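Local structure of CurH (Lyngbya majuscula, 3KG7) at residues I160-G165 with G223-P228; P166-V171 with H201-D206; L183-P188 with I205-R210; L211-F216 with A246-P251; M234-P239 with Q273-I278. The protein probably catalyses, as a double-hotdog dehydratase domain of the curacin polyketide synthase, the loss of water from beta-hydroxyacyl chains to give enoyl intermediates. One frame throughout, in Å; residues are numbered along the deposited sequence.

Interaction 1 (I160-G165 with G223-P228); sequences ISLVYG and GVFWAP
A Schellman motif closes helix 150-159 here, with S161 at positive phi (59°) as its C-prime residue, and the turn that follows packs against the entry to strand 225-236 of the C-terminal hotdog. Polar contact across the pair is slight: S161 OG gives G223 O a weak hydrogen bond of 3.3 Å. A CA-H...O contact joins F225 CA to I160 O at 3.4 Å, with an angle of 128° at the hydrogen. The same carbonyl also lies near the plane of the F225 ring, at its edge. Apolar contacts fill in around this. F225 CG is anti to its backbone N (chi1 -177°), which carries CE1 to L162 CB at 4.1 Å; the two side chains cross obliquely, and V43 of strand 41-43 touches both. An alanine here would remove the ring shared by L162 and V43, which would probably loosen the turn against the strand. I160 uses its two branches separately. CD1 reaches toward the F225 ring, while CG2, anti to the carbonyl carbon, meets W226, crossing its side chain at about a right angle with CG2 4.2 Å from W226 CD1.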
# COMPACT_ATOMS: atom_id res chain seq x y z
N ILE C 160 28.19 -23.96 14.95
CA ILE C 160 27.15 -24.08 13.95
C ILE C 160 27.11 -22.82 13.08
O ILE C 160 26.08 -22.47 12.51
CB ILE C 160 25.79 -24.41 14.60
CG1 ILE C 160 25.48 -23.43 15.75
CG2 ILE C 160 25.81 -25.87 15.11
CD1 ILE C 160 24.02 -23.32 16.14
N SER C 161 28.27 -22.17 12.98
CA SER C 161 28.48 -20.95 12.17
C SER C 161 27.60 -19.76 12.55
O SER C 161 27.18 -18.99 11.68
CB SER C 161 28.35 -21.25 10.66
OG SER C 161 29.57 -21.72 10.12
N LEU C 162 27.32 -19.62 13.84
CA LEU C 162 26.51 -18.52 14.36
C LEU C 162 27.35 -17.64 15.29
O LEU C 162 28.03 -18.16 16.19
CB LEU C 162 25.27 -19.05 15.09
CG LEU C 162 24.36 -18.10 15.90
CD1 LEU C 162 23.71 -16.98 15.04
CD2 LEU C 162 23.26 -18.87 16.66
N VAL C 163 27.33 -16.33 15.06
CA VAL C 163 28.03 -15.38 15.93
C VAL C 163 27.14 -14.19 16.25
O VAL C 163 26.62 -13.53 15.35
CB VAL C 163 29.39 -14.88 15.34
CG1 VAL C 163 30.15 -14.02 16.35
CG2 VAL C 163 30.27 -16.04 14.88
N TYR C 164 26.98 -13.94 17.55
CA TYR C 164 26.18 -12.83 18.05
C TYR C 164 27.08 -11.64 18.36
O TYR C 164 27.89 -11.69 19.28
CB TYR C 164 25.40 -13.25 19.31
CG TYR C 164 24.29 -14.27 19.12
CD1 TYR C 164 24.40 -15.56 19.65
CD2 TYR C 164 23.12 -13.95 18.43
CE1 TYR C 164 23.38 -16.50 19.50
CE2 TYR C 164 22.09 -14.89 18.27
CZ TYR C 164 22.23 -16.16 18.81
OH TYR C 164 21.23 -17.09 18.66
N GLY C 165 26.93 -10.56 17.59
CA GLY C 165 27.67 -9.32 17.85
C GLY C 165 27.06 -8.51 18.98
O GLY C 165 26.00 -8.87 19.51
N GLY C 223 29.69 -27.72 11.26
CA GLY C 223 29.67 -26.31 10.86
C GLY C 223 28.30 -25.86 10.37
O GLY C 223 28.03 -24.66 10.27
N VAL C 224 27.45 -26.84 10.07
CA VAL C 224 26.12 -26.62 9.51
C VAL C 224 25.19 -25.96 10.52
O VAL C 224 25.14 -26.37 11.68
CB VAL C 224 25.51 -27.96 9.00
CG1 VAL C 224 24.01 -27.83 8.70
CG2 VAL C 224 26.27 -28.46 7.76
N PHE C 225 24.46 -24.94 10.07
CA PHE C 225 23.56 -24.14 10.91
C PHE C 225 22.21 -24.82 11.16
O PHE C 225 21.70 -25.54 10.30
CB PHE C 225 23.35 -22.77 10.26
CG PHE C 225 22.49 -21.82 11.05
CD1 PHE C 225 22.85 -21.43 12.34
CD2 PHE C 225 21.34 -21.27 10.48
CE1 PHE C 225 22.05 -20.53 13.06
CE2 PHE C 225 20.54 -20.37 11.19
CZ PHE C 225 20.89 -20.00 12.48
N TRP C 226 21.65 -24.57 12.34
CA TRP C 226 20.28 -24.97 12.68
C TRP C 226 19.33 -23.78 12.49
O TRP C 226 19.23 -22.92 13.38
CB TRP C 226 20.19 -25.44 14.14
CG TRP C 226 20.68 -26.84 14.43
CD1 TRP C 226 21.86 -27.19 15.02
CD2 TRP C 226 19.97 -28.07 14.20
NE1 TRP C 226 21.95 -28.56 15.15
CE2 TRP C 226 20.80 -29.12 14.66
CE3 TRP C 226 18.73 -28.39 13.64
CZ2 TRP C 226 20.43 -30.47 14.57
CZ3 TRP C 226 18.35 -29.74 13.56
CH2 TRP C 226 19.20 -30.76 14.02
N ALA C 227 18.63 -23.74 11.36
CA ALA C 227 17.73 -22.64 11.02
C ALA C 227 16.31 -22.84 11.55
O ALA C 227 15.73 -23.91 11.34
CB ALA C 227 17.68 -22.42 9.52
N PRO C 228 15.76 -21.83 12.25
CA PRO C 228 14.35 -21.84 12.60
C PRO C 228 13.48 -22.12 11.38
O PRO C 228 13.69 -21.52 10.32
CB PRO C 228 14.11 -20.42 13.13
CG PRO C 228 15.43 -20.01 13.68
CD PRO C 228 16.45 -20.64 12.77

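Interaction 2 (P166-V171 with H201-D206)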
# COMPACT_ATOMS: atom_id res chain seq x y z
N PRO C 166 27.72 -7.40 19.36
CA PRO C 166 27.36 -6.50 20.47
C PRO C 166 25.87 -6.17 20.61
O PRO C 166 25.36 -6.06 21.73
CB PRO C 166 28.15 -5.22 20.14
CG PRO C 166 29.36 -5.72 19.47
CD PRO C 166 28.94 -6.93 18.67
N MSE C 167 25.19 -6.02 19.48
CA MSE C 167 23.79 -5.62 19.45
C MSE C 167 22.84 -6.80 19.60
O MSE C 167 21.61 -6.62 19.63
CB MSE C 167 23.51 -4.86 18.16
CG MSE C 167 23.57 -3.37 18.33
SE MSE C 167 23.63 -2.43 16.62
CE MSE C 167 25.47 -1.75 16.67
N LEU C 168 23.41 -8.00 19.69
CA LEU C 168 22.64 -9.24 19.86
C LEU C 168 22.94 -9.90 21.21
O LEU C 168 22.28 -10.87 21.60
CB LEU C 168 22.94 -10.22 18.72
CG LEU C 168 22.08 -10.30 17.45
CD1 LEU C 168 20.72 -10.92 17.71
CD2 LEU C 168 21.94 -8.97 16.75
N GLN C 169 23.94 -9.38 21.92
CA GLN C 169 24.37 -9.95 23.19
C GLN C 169 23.43 -9.56 24.33
O GLN C 169 23.76 -8.72 25.17
CB GLN C 169 25.81 -9.57 23.49
CG GLN C 169 26.80 -10.42 22.71
CD GLN C 169 28.17 -9.81 22.62
OE1 GLN C 169 28.32 -8.59 22.57
NE2 GLN C 169 29.19 -10.66 22.57
N ALA C 170 22.26 -10.20 24.35
CA ALA C 170 21.20 -9.90 25.30
C ALA C 170 21.18 -10.86 26.49
O ALA C 170 20.44 -10.64 27.45
CB ALA C 170 19.84 -9.90 24.60
N VAL C 171 21.98 -11.92 26.41
CA VAL C 171 22.01 -12.93 27.45
C VAL C 171 22.96 -12.53 28.58
O VAL C 171 24.18 -12.67 28.46
CB VAL C 171 22.38 -14.32 26.90
CG1 VAL C 171 22.22 -15.38 27.97
CG2 VAL C 171 21.53 -14.66 25.68
N HIS C 201 11.44 -6.57 20.81
CA HIS C 201 12.34 -6.42 19.68
C HIS C 201 12.78 -7.79 19.18
O HIS C 201 12.99 -8.70 20.00
CB HIS C 201 13.56 -5.61 20.07
CG HIS C 201 14.40 -5.19 18.89
ND1 HIS C 201 15.44 -5.96 18.41
CD2 HIS C 201 14.32 -4.11 18.08
CE1 HIS C 201 15.97 -5.36 17.36
NE2 HIS C 201 15.31 -4.23 17.14
N PRO C 202 12.94 -7.94 17.85
CA PRO C 202 13.50 -9.15 17.25
C PRO C 202 14.64 -9.79 18.05
O PRO C 202 14.58 -10.99 18.34
CB PRO C 202 14.04 -8.64 15.92
CG PRO C 202 13.08 -7.57 15.53
CD PRO C 202 12.59 -6.95 16.82
N VAL C 203 15.64 -9.00 18.43
CA VAL C 203 16.77 -9.52 19.21
C VAL C 203 16.34 -10.18 20.52
O VAL C 203 16.77 -11.29 20.84
CB VAL C 203 17.80 -8.41 19.46
CG1 VAL C 203 18.83 -8.84 20.50
CG2 VAL C 203 18.47 -8.01 18.15
N LEU C 204 15.48 -9.50 21.27
CA LEU C 204 15.00 -10.02 22.55
C LEU C 204 14.23 -11.32 22.40
O LEU C 204 14.39 -12.23 23.22
CB LEU C 204 14.13 -8.98 23.25
CG LEU C 204 14.81 -7.68 23.68
CD1 LEU C 204 13.74 -6.61 23.97
CD2 LEU C 204 15.71 -7.92 24.88
N ILE C 205 13.38 -11.42 21.37
CA ILE C 205 12.67 -12.68 21.16
C ILE C 205 13.63 -13.74 20.64
O ILE C 205 13.49 -14.92 20.98
CB ILE C 205 11.34 -12.54 20.31
CG1 ILE C 205 10.54 -13.85 20.37
CG2 ILE C 205 11.61 -12.07 18.88
CD1 ILE C 205 9.15 -13.78 19.75
N ASP C 206 14.65 -13.33 19.89
CA ASP C 206 15.64 -14.30 19.45
C ASP C 206 16.43 -14.87 20.61
O ASP C 206 16.72 -16.06 20.62
CB ASP C 206 16.62 -13.75 18.43
CG ASP C 206 17.44 -14.85 17.81
OD1 ASP C 206 16.82 -15.73 17.18
OD2 ASP C 206 18.68 -14.88 18.01
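H201 caps the helix that starts beside it: as N-cap residue its ND1 accepts the backbone N-H of V203 at 3.0 Å, in a fairly straight bond (159°) whose donor is tilted 26° out of the imidazole plane. ND1 therefore acts as an acceptor. P202 follows in the first turn, its CD lying over one face of the H201 ring, offset toward the rim. V203 has the largest buried share of the contact with the loop 166-171. Its CG1, anti to the backbone N (chi1 168°), points into the bend of the loop, reaching M167 O at 3.7 Å and A170 CB at 4.4 Å. CG2, beside the backbone N, meets L168 CD1 at 3.7 Å, and L168 CD2 is also close, so the isobutyl fork lies obliquely against the valine. L204 turns away at its CB and touches I185 of strand 181-186. At the end of the segment, D206 OD2 comes within 4.5 Å of L168 CD1, while the aspartate side chain also touches H41. H201 to D206 fit the His-Pro-x-x-x-Asp pattern of polyketide synthase dehydratases, in which the aspartate of the hotdog helix pairs with a histidine of the N-terminal hotdog; the nearness of D206 and H41 is consistent with that active site.

Interaction 3 (L183-P188 with I205-R210)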
# COMPACT_ATOMS: atom_id res chain seq x y z
N LEU C 183 17.52 -18.69 30.97
CA LEU C 183 18.30 -17.54 30.49
C LEU C 183 17.82 -16.23 31.11
O LEU C 183 16.62 -15.94 31.11
CB LEU C 183 18.21 -17.43 28.96
CG LEU C 183 18.89 -18.46 28.05
CD1 LEU C 183 18.41 -18.34 26.61
CD2 LEU C 183 20.40 -18.32 28.10
N GLU C 184 18.76 -15.44 31.63
CA GLU C 184 18.46 -14.08 32.08
C GLU C 184 18.75 -13.12 30.93
O GLU C 184 19.89 -13.03 30.46
CB GLU C 184 19.27 -13.72 33.32
CG GLU C 184 18.97 -12.34 33.90
CD GLU C 184 19.73 -12.05 35.19
OE1 GLU C 184 19.58 -12.81 36.16
OE2 GLU C 184 20.49 -11.05 35.22
N ILE C 185 17.72 -12.40 30.49
CA ILE C 185 17.81 -11.58 29.28
C ILE C 185 17.55 -10.11 29.57
O ILE C 185 16.61 -9.76 30.29
CB ILE C 185 16.84 -12.11 28.20
CG1 ILE C 185 17.30 -13.50 27.73
CG2 ILE C 185 16.76 -11.16 27.02
CD1 ILE C 185 16.19 -14.33 27.13
N GLU C 186 18.41 -9.25 29.02
CA GLU C 186 18.32 -7.80 29.16
C GLU C 186 18.55 -7.12 27.80
O GLU C 186 19.02 -7.77 26.86
CB GLU C 186 19.33 -7.28 30.19
CG GLU C 186 20.80 -7.37 29.73
CD GLU C 186 21.77 -6.56 30.61
OE1 GLU C 186 21.35 -5.56 31.23
OE2 GLU C 186 22.97 -6.93 30.66
N VAL C 187 18.23 -5.83 27.72
CA VAL C 187 18.43 -5.03 26.51
C VAL C 187 19.93 -4.75 26.33
O VAL C 187 20.52 -4.06 27.18
CB VAL C 187 17.68 -3.68 26.59
CG1 VAL C 187 17.99 -2.78 25.38
CG2 VAL C 187 16.16 -3.89 26.76
N PRO C 188 20.55 -5.26 25.25
CA PRO C 188 21.97 -4.98 25.04
C PRO C 188 22.22 -3.48 24.98
O PRO C 188 21.48 -2.76 24.30
CB PRO C 188 22.28 -5.63 23.69
CG PRO C 188 21.24 -6.68 23.53
CD PRO C 188 20.01 -6.11 24.17
N ILE C 205 13.38 -11.42 21.37
CA ILE C 205 12.67 -12.68 21.16
C ILE C 205 13.63 -13.74 20.64
O ILE C 205 13.49 -14.92 20.98
CB ILE C 205 11.34 -12.54 20.31
CG1 ILE C 205 10.54 -13.85 20.37
CG2 ILE C 205 11.61 -12.07 18.88
CD1 ILE C 205 9.15 -13.78 19.75
N ASP C 206 14.65 -13.33 19.89
CA ASP C 206 15.64 -14.30 19.45
C ASP C 206 16.43 -14.87 20.61
O ASP C 206 16.72 -16.06 20.62
CB ASP C 206 16.62 -13.75 18.43
CG ASP C 206 17.44 -14.85 17.81
OD1 ASP C 206 16.82 -15.73 17.18
OD2 ASP C 206 18.68 -14.88 18.01
N ALA C 207 16.77 -14.02 21.56
CA ALA C 207 17.52 -14.43 22.75
C ALA C 207 16.82 -15.54 23.52
O ALA C 207 17.47 -16.38 24.14
CB ALA C 207 17.75 -13.25 23.64
N CYS C 208 15.50 -15.55 23.49
CA CYS C 208 14.72 -16.56 24.21
C CYS C 208 14.97 -17.98 23.72
O CYS C 208 14.71 -18.95 24.44
CB CYS C 208 13.23 -16.23 24.08
SG CYS C 208 12.81 -14.67 24.85
N THR C 209 15.49 -18.08 22.49
CA THR C 209 15.55 -19.34 21.79
C THR C 209 16.94 -19.94 21.86
O THR C 209 17.20 -21.01 21.29
CB THR C 209 15.16 -19.15 20.32
OG1 THR C 209 16.21 -18.47 19.64
CG2 THR C 209 13.87 -18.34 20.20
N ARG C 210 17.83 -19.27 22.60
CA ARG C 210 19.26 -19.59 22.58
C ARG C 210 19.71 -20.75 23.48
O ARG C 210 20.88 -21.13 23.42
CB ARG C 210 20.08 -18.34 22.88
CG ARG C 210 20.10 -17.33 21.75
CD ARG C 210 20.82 -16.06 22.15
NE ARG C 210 20.53 -14.97 21.21
CZ ARG C 210 20.97 -13.72 21.34
NH1 ARG C 210 21.74 -13.37 22.36
NH2 ARG C 210 20.64 -12.81 20.44
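L183 and I185, two residues apart on strand 181-186 and thus on one face of it, send their side chains against A207 of the helical segment 205-210. L183 holds CG anti to its carbonyl carbon (chi1 -70°), which brings CD1 to A207 O at 3.3 Å. The same methyl lies 4.1 Å from R210 CB, and the two side chains cross at about a right angle. I185 likewise makes contact chiefly through the end of its longer branch: CD1 stands 4.0 Å from A207 CB and 4.1 Å from C208 SG, while its CG2 branch, anti to the backbone N, also reaches the alanine methyl. A207 therefore meets the strand with both its CB and its carbonyl. That carbonyl starts a type I turn, taking the N-H of R210 at 3.3 Å, and T209 adds to the same turn. T209 OG1 donates to D206 O at 2.7 Å, in the carbonyl plane, beside the bond from T209 N, so two donors grip this buried acceptor. Beyond the turn the R210 chain, extended from CG to NE, sets its guanidinium with A207 CA against one face, offset toward the rim. NH1 is hydrogen-bonded to L168 O, Y164 makes a cation-pi contact with the group, and the ion pair from NE to D206 OD2, at 3.7 Å, is long; these partners would be expected to fix its orientation. A central helix packed against the antiparallel sheet that wraps round it is characteristic of the hotdog fold; here that helix is short.

Interaction 4 (L211-F216 with A246-P251)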
# COMPACT_ATOMS: atom_id res chain seq x y z
N LEU C 211 18.82 -21.29 24.30
CA LEU C 211 19.22 -22.36 25.23
C LEU C 211 18.15 -23.42 25.48
O LEU C 211 16.95 -23.13 25.59
CB LEU C 211 19.71 -21.78 26.57
CG LEU C 211 20.27 -22.72 27.65
CD1 LEU C 211 21.54 -23.44 27.20
CD2 LEU C 211 20.52 -21.96 28.94
N THR C 212 18.63 -24.66 25.59
CA THR C 212 17.82 -25.83 25.85
C THR C 212 18.65 -26.68 26.81
O THR C 212 19.88 -26.63 26.75
CB THR C 212 17.60 -26.64 24.55
OG1 THR C 212 17.61 -25.76 23.41
CG2 THR C 212 16.27 -27.37 24.59
N PRO C 213 17.99 -27.44 27.72
CA PRO C 213 18.67 -28.39 28.62
C PRO C 213 19.80 -29.21 27.96
O PRO C 213 20.78 -29.57 28.63
CB PRO C 213 17.54 -29.33 29.04
CG PRO C 213 16.33 -28.49 29.01
CD PRO C 213 16.54 -27.42 27.98
N ASP C 214 19.66 -29.46 26.66
CA ASP C 214 20.57 -30.31 25.90
C ASP C 214 21.23 -29.57 24.74
O ASP C 214 21.26 -30.07 23.61
CB ASP C 214 19.81 -31.53 25.38
CG ASP C 214 18.66 -31.15 24.45
OD1 ASP C 214 17.76 -30.39 24.87
OD2 ASP C 214 18.67 -31.61 23.29
N LEU C 215 21.76 -28.38 25.01
CA LEU C 215 22.37 -27.55 23.96
C LEU C 215 23.76 -28.05 23.53
O LEU C 215 24.24 -27.73 22.44
CB LEU C 215 22.42 -26.08 24.38
CG LEU C 215 22.50 -25.04 23.25
CD1 LEU C 215 21.11 -24.63 22.77
CD2 LEU C 215 23.29 -23.82 23.70
N PHE C 216 24.40 -28.84 24.39
CA PHE C 216 25.70 -29.46 24.07
C PHE C 216 25.53 -30.68 23.15
O PHE C 216 26.51 -31.32 22.77
CB PHE C 216 26.44 -29.86 25.35
CG PHE C 216 26.84 -28.68 26.21
CD1 PHE C 216 25.96 -28.17 27.16
CD2 PHE C 216 28.09 -28.10 26.07
CE1 PHE C 216 26.32 -27.08 27.95
CE2 PHE C 216 28.46 -27.01 26.86
CZ PHE C 216 27.57 -26.50 27.80
N ALA C 246 13.99 -16.55 30.19
CA ALA C 246 13.49 -17.56 29.26
C ALA C 246 13.70 -18.92 29.90
O ALA C 246 14.82 -19.29 30.25
CB ALA C 246 14.21 -17.47 27.93
N TYR C 247 12.61 -19.67 30.05
CA TYR C 247 12.59 -20.90 30.83
C TYR C 247 12.15 -22.08 29.96
O TYR C 247 11.08 -22.06 29.36
CB TYR C 247 11.63 -20.70 32.02
CG TYR C 247 11.60 -21.79 33.06
CD1 TYR C 247 12.78 -22.32 33.60
CD2 TYR C 247 10.38 -22.27 33.55
CE1 TYR C 247 12.75 -23.32 34.57
CE2 TYR C 247 10.34 -23.28 34.53
CZ TYR C 247 11.53 -23.79 35.03
OH TYR C 247 11.50 -24.77 35.98
N VAL C 248 13.00 -23.10 29.87
CA VAL C 248 12.68 -24.32 29.11
C VAL C 248 12.53 -25.48 30.09
O VAL C 248 13.45 -25.78 30.85
CB VAL C 248 13.74 -24.63 28.02
CG1 VAL C 248 13.36 -25.87 27.21
CG2 VAL C 248 13.91 -23.43 27.10
N GLU C 249 11.36 -26.12 30.07
CA GLU C 249 11.00 -27.13 31.08
C GLU C 249 11.38 -28.56 30.70
O GLU C 249 11.60 -29.39 31.58
CB GLU C 249 9.51 -27.04 31.43
CG GLU C 249 9.16 -25.83 32.27
CD GLU C 249 7.68 -25.45 32.19
OE1 GLU C 249 6.82 -26.26 32.59
OE2 GLU C 249 7.38 -24.33 31.74
N GLU C 250 11.44 -28.86 29.41
CA GLU C 250 11.86 -30.20 28.95
C GLU C 250 12.85 -30.14 27.78
O GLU C 250 12.83 -29.18 27.01
CB GLU C 250 10.65 -31.11 28.65
CG GLU C 250 9.51 -30.49 27.86
CD GLU C 250 8.32 -31.43 27.70
OE1 GLU C 250 8.48 -32.49 27.05
OE2 GLU C 250 7.23 -31.12 28.22
N PRO C 251 13.75 -31.15 27.68
CA PRO C 251 14.71 -31.22 26.57
C PRO C 251 14.04 -31.24 25.19
O PRO C 251 12.89 -31.66 25.06
CB PRO C 251 15.45 -32.53 26.83
CG PRO C 251 15.31 -32.75 28.30
CD PRO C 251 13.94 -32.27 28.62
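The loop 211-216, without regular secondary structure, draws in on strand 243-255 where its regular part 246-248 gives way to a non-strand stretch: the CA atoms of L211 and V248 are 7.9 Å apart, and those of P213 and P251 only 5.3 Å. The loop bends just after P213, where L215 N returns a weak hydrogen bond to T212 O, and the facing chain leaves strand conformation after V248. The two backbones share no hydrogen bond; van der Waals contact holds them together. V248, pointing toward the loop, meets it with both methyls. CG2, anti to the carbonyl carbon, touches L211 O at 3.4 Å, while CG1, anti to the backbone N (chi1 -178°), approaches P213 CD at 3.6 Å and T212 CG2 more loosely. In this hotdog the loop carries the chain from the central helix toward strand 225-236, and it passes the sheet where V248 is paired through its backbone with S181. P213 lies between V248 and P251. Its CD end faces the valine and crosses it obliquely, its CG reaches P251 N, and its CB stands 4.1 Å from P251 CG. A glycine here would remove the ring that bridges V248 and P251, which would probably loosen the loop on the strand and make the bend less rigid. D214 CG takes the crowded position between backbone N and carbonyl carbon (chi1 61°), which sets OD1 beside P251, 3.6 Å from P251 CA. OD1 also accepts from S252 N, and OD2 forms a salt bridge with R261.

Interaction 5 (M234-P239 with Q273-I278); sequences MTLSHP and QAFGRI
F275 O is gripped by two donors of S237: the backbone N at 2.7 Å, nearly along the C=O axis, and OG at 3.2 Å, well above the carbonyl plane. T235 and R277 form the hydrogen-bonded pair of these antiparallel strands, with T235 N to R277 O at 2.9 Å close to the C=O axis, and R277 N to T235 O at the same length but from above the carbonyl plane. The strand axes approach to 4.6 Å at 164°. Beside this bonded pair lies G276, where a side chain would clash with L236 CD1 and T235 O. On the face bearing M234 and L236, the bent chain of M234 (selenomethionine) runs alongside I278, with M234 CG 3.5 Å from I278 CG1. L236 CD1 reaches F275 CD2 at 3.7 Å. The imidazole of H238 and the F275 ring are nearly parallel (14°) but slid apart, with centroids 5.0 Å from each other, and H238 ND1 is held by its bond to P239 O. F275 and G276 both face L267 in a classic beta bulge on the other edge of strand 274-286, which lies between strands 260-268 and 225-236; M234 packs onto I55 and L59 of helix 52-62.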
# COMPACT_ATOMS: atom_id res chain seq x y z
N MSE C 234 2.93 -18.60 19.44
CA MSE C 234 3.67 -17.63 20.24
C MSE C 234 2.67 -16.64 20.83
O MSE C 234 1.91 -16.00 20.11
CB MSE C 234 4.74 -16.92 19.40
CG MSE C 234 5.95 -16.46 20.20
SE MSE C 234 5.82 -14.63 20.88
CE MSE C 234 6.87 -14.75 22.52
N THR C 235 2.66 -16.55 22.16
CA THR C 235 1.77 -15.61 22.84
C THR C 235 2.58 -14.62 23.64
O THR C 235 3.65 -14.96 24.16
CB THR C 235 0.81 -16.30 23.81
OG1 THR C 235 1.56 -16.85 24.91
CG2 THR C 235 0.03 -17.40 23.10
N LEU C 236 2.07 -13.40 23.74
CA LEU C 236 2.67 -12.40 24.60
C LEU C 236 1.57 -11.53 25.21
O LEU C 236 0.74 -10.99 24.48
CB LEU C 236 3.68 -11.56 23.81
CG LEU C 236 4.45 -10.50 24.62
CD1 LEU C 236 5.31 -11.15 25.71
CD2 LEU C 236 5.28 -9.63 23.70
N SER C 237 1.57 -11.42 26.54
CA SER C 237 0.51 -10.71 27.25
C SER C 237 0.77 -9.21 27.36
O SER C 237 -0.16 -8.42 27.29
CB SER C 237 0.30 -11.27 28.66
OG SER C 237 0.16 -12.67 28.63
N HIS C 238 2.04 -8.83 27.54
CA HIS C 238 2.41 -7.42 27.62
C HIS C 238 3.86 -7.21 27.18
O HIS C 238 4.58 -8.18 26.96
CB HIS C 238 2.14 -6.84 29.02
CG HIS C 238 2.75 -7.62 30.14
ND1 HIS C 238 4.09 -7.57 30.44
CD2 HIS C 238 2.19 -8.45 31.05
CE1 HIS C 238 4.34 -8.35 31.47
NE2 HIS C 238 3.20 -8.89 31.87
N PRO C 239 4.29 -5.94 27.04
CA PRO C 239 5.65 -5.68 26.59
C PRO C 239 6.68 -6.28 27.54
O PRO C 239 6.41 -6.37 28.75
CB PRO C 239 5.75 -4.15 26.63
CG PRO C 239 4.36 -3.69 26.52
CD PRO C 239 3.56 -4.68 27.27
N GLN C 273 6.89 -14.41 37.16
CA GLN C 273 5.57 -14.61 36.57
C GLN C 273 5.63 -14.72 35.06
O GLN C 273 6.29 -13.92 34.40
CB GLN C 273 4.63 -13.47 36.96
CG GLN C 273 4.02 -13.65 38.33
CD GLN C 273 3.18 -12.48 38.77
OE1 GLN C 273 2.95 -11.54 37.99
NE2 GLN C 273 2.71 -12.52 40.01
N ALA C 274 4.93 -15.72 34.51
CA ALA C 274 4.88 -15.91 33.06
C ALA C 274 4.06 -14.80 32.40
O ALA C 274 3.06 -14.35 32.94
CB ALA C 274 4.30 -17.28 32.72
N PHE C 275 4.52 -14.34 31.24
CA PHE C 275 3.82 -13.29 30.50
C PHE C 275 3.86 -13.52 28.98
O PHE C 275 3.29 -12.75 28.21
CB PHE C 275 4.35 -11.90 30.88
CG PHE C 275 5.75 -11.64 30.41
CD1 PHE C 275 6.84 -12.26 31.02
CD2 PHE C 275 5.98 -10.76 29.35
CE1 PHE C 275 8.14 -12.02 30.58
CE2 PHE C 275 7.27 -10.52 28.90
CZ PHE C 275 8.36 -11.15 29.52
N GLY C 276 4.53 -14.59 28.57
CA GLY C 276 4.55 -14.98 27.17
C GLY C 276 5.14 -16.37 27.00
O GLY C 276 5.81 -16.87 27.91
N ARG C 277 4.87 -17.00 25.86
CA ARG C 277 5.46 -18.31 25.58
C ARG C 277 5.61 -18.57 24.09
O ARG C 277 4.90 -17.98 23.27
CB ARG C 277 4.66 -19.44 26.24
CG ARG C 277 3.26 -19.66 25.69
CD ARG C 277 2.56 -20.80 26.41
NE ARG C 277 3.40 -22.00 26.46
CZ ARG C 277 3.22 -23.02 27.30
NH1 ARG C 277 2.23 -23.00 28.18
NH2 ARG C 277 4.04 -24.06 27.26
N ILE C 278 6.56 -19.44 23.77
CA ILE C 278 6.81 -19.89 22.41
C ILE C 278 6.68 -21.40 22.41
O ILE C 278 7.45 -22.10 23.08
CB ILE C 278 8.23 -19.48 21.92
CG1 ILE C 278 8.45 -17.97 22.08
CG2 ILE C 278 8.47 -19.91 20.46
CD1 ILE C 278 9.87 -17.57 22.24

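Helix 202-207 is the hub of the set. Interactions 2 and 3 both end on it, share I205 and D206, and have centres about 6 Å apart; V171 CG1 also packs on L183 CD2 at 3.5 Å. Interaction 1 touches both through Y164, whose CE2 lies 3.4 Å from D206 OD2, the probable active-site carboxylate. On the sheet side, I205 CD1 meets the SE atom of M234 at 3.6 Å, tying the helix to interaction 5. Interaction 4 joins interaction 3 through the backbone pair L183 O to A246 N, 2.9 Å. Interactions 1 and 5 use the same strand, 225-236, yet their centres are about 26 Å apart.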